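Long-range contacts in endoglucanase (Uncultured bacterium, PDB 3X17), which hydrolyses internal beta-1,4-glucosidic bonds of cellulose as a family 9 endoglucanase, with an (alpha/alpha)6-barrel catalytic domain behind an N-terminal Ig-like domain: residues A[330-334]-A[375-379]; A[269-273]-A[315-321]. The contacts are given in a common frame with arbitrary orientation. Numbering follows the deposited sequence.

Interaction 1 of 2, residues A[330-334]-A[375-379]; sequences PYDDR and SWVNP. With CA (calcium ion), chain E.
A calcium ion bridges two irregular inter-helix loops of the family 9 catalytic domain, an (alpha/alpha)6 barrel. Segment 330-334 comes before helix 337-351. Segment 375-379 comes before helix 381-390. Asp333 and Val377 have the closest CA atoms, 5.3 Å apart. Ser375 opens the second segment with an ST motif: its OG accepts from Asn378 N at 3.1 Å. Trp376 (chi1 63°, p) lays its indole against the first segment. Tyr331 has a left-handed backbone (phi/psi 36/57) and an m rotamer. Its edge meets one indole face in a T-shaped pair, with the phenol centroid 4.7 Å from that of the five-membered ring and the planes at 78°. Tyr331 CD1 lies 3.5 Å from Trp376 CE2, and the phenol OH bonds to Asp176. Asp332 centres an inverse gamma turn that leads to Asp333. Val377 O is 2.4 Å from the calcium. Asp333 (chi1 t) chelates the ion with OD1 at 2.6 Å and OD2 at 2.5 Å, and water 1 binds at 2.5 Å. Asp335, Asp338 and Asp339 complete the site. No hydrogen bond crosses: Asp333 OD2 and Val377 O are 3.2 Å apart, but both are acceptors, so the calcium joins what would otherwise repel.

Interaction 2 of 2, residues A[269-273]-A[315-321]; sequences RITTQ and GPILDYP
Ile317, Thr272 and Arg269 bury the largest areas here. Segment 269-273 runs from the end of strand 265-271 into helix 272-288. Segment 315-321 is a largely extended loop after helix 294-312. Their end-to-end directions differ by 128°, and the nearest CA atoms, those of Thr272 and Ile317, are 5.2 Å apart. Thr272 and Ile317 bond twice. Thr272 N donates to Ile317 O at 3.0 Å, and Ile317 N donates to Thr272 OG1 at 2.9 Å. The p rotamer of Thr272 (chi1 49°) brings OG1 to this amide; the same hydroxyl also bonds to Asp336. Ile317 (m, t) points toward the first segment, and its CD1 meets Ile270 CD1 at 3.8 Å. Phe310 of helix 294-312 touches both isoleucines. The contact ties the strand-to-helix junction, with Thr271 at the N-cap position, to the loop that follows the next helix of the family 9 catalytic domain, an (alpha/alpha)6 barrel. Gln273, in the first helical turn, bonds across to the loop: its NE2 donates to Tyr320 OH at 3.0 Å, while its OE1 bonds to Lys277. Tyr320 OH also hydrogen-bonds to Asp333 O. Leu318 CD2 packs on Gln273 CG at 3.6 Å. At the other end Arg269 (chi1 p) places one guanidinium face over Pro321, NH2 to CG 3.8 Å. Arg269 NH1 and Asp319 OD2 are 4.5 Å apart, too far for a salt bridge. Water 3 links them, 3.3 Å from Arg269 NH1 and 2.5 Å from Asp319 OD2. Water 4 joins Ile270 O and Asp319 N, 2.9 Å from each.

How the interactions relate
The two contacts are neighbours, with centres 11 Å apart. Segments 315-321 and 330-334 belong to the same long loop between helices 294-312 and 337-351. Interaction 2 holds its early part against 269-273, and interaction 1 holds its later part at the calcium. Tyr320 connects them: its OH lies 2.8 Å from Asp333 O, a probable hydrogen bond, and its CD2 is 3.5 Å from Asp332 CB. Gln273 also reaches across, with OE1 3.5 Å from the calcium ligand atom Asp333 OD2. The nearest atom of its side chain is about 5 Å from the calcium ion, so interaction 2 borders the metal site without supplying a ligand.

Interaction 1 of 2, residues A[330-334]-A[375-379]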
loop_
_atom_site.group_PDB
_atom_site.type_symbol
_atom_site.label_atom_id
_atom_site.label_comp_id
_atom_site.label_asym_id
_atom_site.label_seq_id
_atom_site.Cartn_x
_atom_site.Cartn_y
_atom_site.Cartn_z
ATOM N N PRO A 330 -13.502 -11.364 -5.011
ATOM C CA PRO A 330 -13.552 -12.501 -4.073
ATOM C C PRO A 330 -12.698 -12.368 -2.798
ATOM O O PRO A 330 -13.088 -12.861 -1.732
ATOM C CB PRO A 330 -13.050 -13.682 -4.928
ATOM C CG PRO A 330 -12.223 -13.044 -6.000
ATOM C CD PRO A 330 -12.874 -11.717 -6.295
ATOM N N TYR A 331 -11.510 -11.774 -2.916
ATOM C CA TYR A 331 -10.476 -11.886 -1.870
ATOM C C TYR A 331 -10.506 -13.272 -1.250
ATOM O O TYR A 331 -10.636 -13.425 -0.028
ATOM C CB TYR A 331 -10.614 -10.788 -0.786
ATOM C CG TYR A 331 -10.264 -9.409 -1.309
ATOM C CD1 TYR A 331 -9.020 -9.162 -1.887
ATOM C CD2 TYR A 331 -11.214 -8.388 -1.350
ATOM C CE1 TYR A 331 -8.714 -7.919 -2.454
ATOM C CE2 TYR A 331 -10.910 -7.115 -1.901
ATOM C CZ TYR A 331 -9.663 -6.895 -2.453
ATOM O OH TYR A 331 -9.329 -5.659 -3.002
ATOM N N ASP A 332 -10.352 -14.283 -2.094
ATOM C CA ASP A 332 -10.538 -15.649 -1.658
ATOM C C ASP A 332 -9.215 -16.199 -1.097
ATOM O O ASP A 332 -8.476 -16.953 -1.779
ATOM C CB ASP A 332 -11.074 -16.508 -2.817
ATOM C CG ASP A 332 -10.259 -16.359 -4.080
ATOM O OD1 ASP A 332 -9.633 -15.287 -4.293
ATOM O OD2 ASP A 332 -10.200 -17.338 -4.843
ATOM N N ASP A 333 -8.860 -15.721 0.094
ATOM C CA ASP A 333 -7.627 -16.126 0.772
ATOM C C ASP A 333 -7.844 -17.542 1.321
ATOM O O ASP A 333 -8.700 -17.755 2.173
ATOM C CB ASP A 333 -7.315 -15.150 1.907
ATOM C CG ASP A 333 -6.202 -15.641 2.838
ATOM O OD1 ASP A 333 -5.527 -16.659 2.558
ATOM O OD2 ASP A 333 -6.035 -15.011 3.901
ATOM N N ARG A 334 -7.196 -18.517 0.708
ATOM C CA ARG A 334 -7.578 -19.923 0.915
ATOM C C ARG A 334 -6.752 -20.669 1.982
ATOM O O ARG A 334 -6.838 -21.895 2.099
ATOM C CB ARG A 334 -7.660 -20.670 -0.437
ATOM C CG ARG A 334 -8.588 -19.904 -1.403
ATOM C CD ARG A 334 -9.098 -20.666 -2.610
ATOM N NE ARG A 334 -10.471 -21.120 -2.388
ATOM C CZ ARG A 334 -11.539 -20.710 -3.059
ATOM N NH1 ARG A 334 -11.438 -19.818 -4.033
ATOM N NH2 ARG A 334 -12.726 -21.191 -2.731
ATOM N N SER A 375 0.679 -8.886 2.459
ATOM C CA SER A 375 -0.435 -8.854 1.495
ATOM C C SER A 375 -1.723 -9.352 2.178
ATOM O O SER A 375 -1.659 -9.903 3.263
ATOM C CB SER A 375 -0.107 -9.770 0.291
ATOM O OG SER A 375 -0.284 -11.129 0.659
ATOM N N TRP A 376 -2.880 -9.138 1.547
ATOM C CA TRP A 376 -4.156 -9.672 2.050
ATOM C C TRP A 376 -4.242 -11.199 2.047
ATOM O O TRP A 376 -5.069 -11.779 2.759
ATOM C CB TRP A 376 -5.349 -9.064 1.298
ATOM C CG TRP A 376 -5.408 -9.381 -0.182
ATOM C CD1 TRP A 376 -5.035 -8.552 -1.215
ATOM C CD2 TRP A 376 -5.964 -10.552 -0.801
ATOM N NE1 TRP A 376 -5.217 -9.186 -2.424
ATOM C CE2 TRP A 376 -5.793 -10.408 -2.203
ATOM C CE3 TRP A 376 -6.505 -11.740 -0.308
ATOM C CZ2 TRP A 376 -6.213 -11.378 -3.122
ATOM C CZ3 TRP A 376 -6.927 -12.723 -1.228
ATOM C CH2 TRP A 376 -6.780 -12.525 -2.621
ATOM N N VAL A 377 -3.356 -11.853 1.308
ATOM C CA VAL A 377 -3.228 -13.315 1.397
ATOM C C VAL A 377 -2.431 -13.717 2.642
ATOM O O VAL A 377 -2.911 -14.489 3.494
ATOM C CB VAL A 377 -2.572 -13.892 0.135
ATOM C CG1 VAL A 377 -2.311 -15.381 0.290
ATOM C CG2 VAL A 377 -3.468 -13.643 -1.101
ATOM N N ASN A 378 -1.221 -13.155 2.747
ATOM C CA ASN A 378 -0.279 -13.490 3.816
ATOM C C ASN A 378 0.230 -12.225 4.505
ATOM O O ASN A 378 0.994 -11.468 3.938
ATOM C CB ASN A 378 0.902 -14.268 3.240
ATOM C CG ASN A 378 1.892 -14.684 4.291
ATOM O OD1 ASN A 378 1.830 -14.245 5.435
ATOM N ND2 ASN A 378 2.846 -15.498 3.890
ATOM N N PRO A 379 -0.304 -11.927 5.681
ATOM C CA PRO A 379 0.094 -10.735 6.423
ATOM C C PRO A 379 1.167 -11.057 7.492
ATOM O O PRO A 379 1.488 -10.210 8.335
ATOM C CB PRO A 379 -1.212 -10.334 7.108
ATOM C CG PRO A 379 -1.836 -11.604 7.428
ATOM C CD PRO A 379 -1.537 -12.521 6.231
HETATM CA CA CA E . -4.035 -16.304 4.615
HETATM O O HOH W 1 -2.341 -17.556 3.288
#

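Interaction 2 of 2, residues A[269-273]-A[315-321]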
loop_
_atom_site.group_PDB
_atom_site.type_symbol
_atom_site.label_atom_id
_atom_site.label_comp_id
_atom_site.label_asym_id
_atom_site.label_seq_id
_atom_site.Cartn_x
_atom_site.Cartn_y
_atom_site.Cartn_z
ATOM N N ARG A 269 -20.773 -14.143 4.064
ATOM C CA ARG A 269 -20.634 -15.076 5.165
ATOM C C ARG A 269 -19.265 -14.944 5.830
ATOM O O ARG A 269 -18.309 -14.479 5.207
ATOM C CB ARG A 269 -20.791 -16.501 4.641
ATOM C CG ARG A 269 -19.592 -16.950 3.788
ATOM C CD ARG A 269 -19.802 -18.324 3.200
ATOM N NE ARG A 269 -20.988 -18.362 2.362
ATOM C CZ ARG A 269 -21.710 -19.456 2.144
ATOM N NH1 ARG A 269 -21.338 -20.629 2.661
ATOM N NH2 ARG A 269 -22.789 -19.381 1.372
ATOM N N ILE A 270 -19.180 -15.353 7.095
ATOM C CA ILE A 270 -17.927 -15.265 7.825
ATOM C C ILE A 270 -16.829 -16.135 7.199
ATOM O O ILE A 270 -17.100 -17.134 6.522
ATOM C CB ILE A 270 -18.075 -15.637 9.296
ATOM C CG1 ILE A 270 -18.528 -17.092 9.449
ATOM C CG2 ILE A 270 -19.045 -14.683 10.008
ATOM C CD1 ILE A 270 -17.459 -18.057 9.992
ATOM N N THR A 271 -15.600 -15.844 7.624
ATOM C CA THR A 271 -14.423 -16.555 7.203
ATOM C C THR A 271 -13.476 -16.519 8.411
ATOM O O THR A 271 -13.495 -15.552 9.186
ATOM C CB THR A 271 -13.828 -15.766 6.044
ATOM O OG1 THR A 271 -14.119 -16.405 4.792
ATOM C CG2 THR A 271 -12.409 -15.488 6.234
ATOM N N THR A 272 -12.720 -17.596 8.626
ATOM C CA THR A 272 -11.724 -17.624 9.697
ATOM C C THR A 272 -10.508 -16.741 9.421
ATOM O O THR A 272 -10.004 -16.133 10.347
ATOM C CB THR A 272 -11.261 -19.060 10.033
ATOM O OG1 THR A 272 -10.920 -19.743 8.818
ATOM C CG2 THR A 272 -12.386 -19.817 10.725
ATOM N N GLN A 273 -10.038 -16.652 8.169
ATOM C CA GLN A 273 -8.968 -15.680 7.849
ATOM C C GLN A 273 -9.345 -14.236 8.181
ATOM O O GLN A 273 -8.534 -13.484 8.710
ATOM C CB GLN A 273 -8.437 -15.811 6.399
ATOM C CG GLN A 273 -9.461 -15.580 5.291
ATOM C CD GLN A 273 -9.426 -14.165 4.720
ATOM O OE1 GLN A 273 -8.722 -13.282 5.240
ATOM N NE2 GLN A 273 -10.221 -13.926 3.671
ATOM N N GLY A 315 -12.333 -25.005 13.065
ATOM C CA GLY A 315 -11.421 -25.335 11.962
ATOM C C GLY A 315 -11.495 -24.235 10.897
ATOM O O GLY A 315 -12.231 -23.255 11.045
ATOM N N PRO A 316 -10.724 -24.385 9.823
ATOM C CA PRO A 316 -10.744 -23.443 8.721
ATOM C C PRO A 316 -12.163 -23.265 8.194
ATOM O O PRO A 316 -12.849 -24.244 7.947
ATOM C CB PRO A 316 -9.875 -24.138 7.680
ATOM C CG PRO A 316 -8.847 -24.876 8.539
ATOM C CD PRO A 316 -9.671 -25.406 9.669
ATOM N N ILE A 317 -12.600 -22.021 8.033
ATOM C CA ILE A 317 -13.809 -21.746 7.283
ATOM C C ILE A 317 -13.470 -20.768 6.178
ATOM O O ILE A 317 -13.367 -19.560 6.400
ATOM C CB ILE A 317 -14.919 -21.156 8.199
ATOM C CG1 ILE A 317 -15.230 -22.145 9.325
ATOM C CG2 ILE A 317 -16.198 -20.831 7.377
ATOM C CD1 ILE A 317 -16.205 -21.626 10.372
ATOM N N LEU A 318 -13.311 -21.294 4.975
ATOM C CA LEU A 318 -12.783 -20.508 3.907
ATOM C C LEU A 318 -13.586 -20.765 2.643
ATOM O O LEU A 318 -13.037 -21.154 1.616
ATOM C CB LEU A 318 -11.298 -20.842 3.710
ATOM C CG LEU A 318 -10.443 -20.515 4.962
ATOM C CD1 LEU A 318 -9.052 -21.113 4.913
ATOM C CD2 LEU A 318 -10.341 -19.019 5.176
ATOM N N ASP A 319 -14.891 -20.535 2.715
ATOM C CA ASP A 319 -15.768 -20.770 1.561
ATOM C C ASP A 319 -16.049 -19.491 0.812
ATOM O O ASP A 319 -16.563 -18.518 1.391
ATOM C CB ASP A 319 -17.100 -21.363 2.026
ATOM C CG ASP A 319 -16.922 -22.666 2.753
ATOM O OD1 ASP A 319 -16.130 -23.513 2.272
ATOM O OD2 ASP A 319 -17.601 -22.855 3.781
ATOM N N TYR A 320 -15.825 -19.533 -0.487
ATOM C CA TYR A 320 -15.993 -18.372 -1.339
ATOM C C TYR A 320 -16.862 -18.730 -2.553
ATOM O O TYR A 320 -16.369 -18.810 -3.673
ATOM C CB TYR A 320 -14.629 -17.812 -1.785
ATOM C CG TYR A 320 -13.693 -17.448 -0.627
ATOM C CD1 TYR A 320 -13.854 -16.264 0.079
ATOM C CD2 TYR A 320 -12.668 -18.302 -0.243
ATOM C CE1 TYR A 320 -13.002 -15.936 1.137
ATOM C CE2 TYR A 320 -11.841 -18.009 0.832
ATOM C CZ TYR A 320 -11.973 -16.803 1.482
ATOM O OH TYR A 320 -11.132 -16.508 2.534
ATOM N N PRO A 321 -18.175 -18.907 -2.334
ATOM C CA PRO A 321 -19.004 -19.366 -3.449
ATOM C C PRO A 321 -18.880 -18.404 -4.626
ATOM O O PRO A 321 -18.917 -17.184 -4.443
ATOM C CB PRO A 321 -20.434 -19.316 -2.890
ATOM C CG PRO A 321 -20.313 -19.073 -1.432
ATOM C CD PRO A 321 -18.964 -18.476 -1.169
HETATM O O HOH W 2 -16.870 -15.492 2.317
HETATM O O HOH W 3 -19.117 -21.305 4.981
HETATM O O HOH W 4 -16.663 -18.967 4.321
#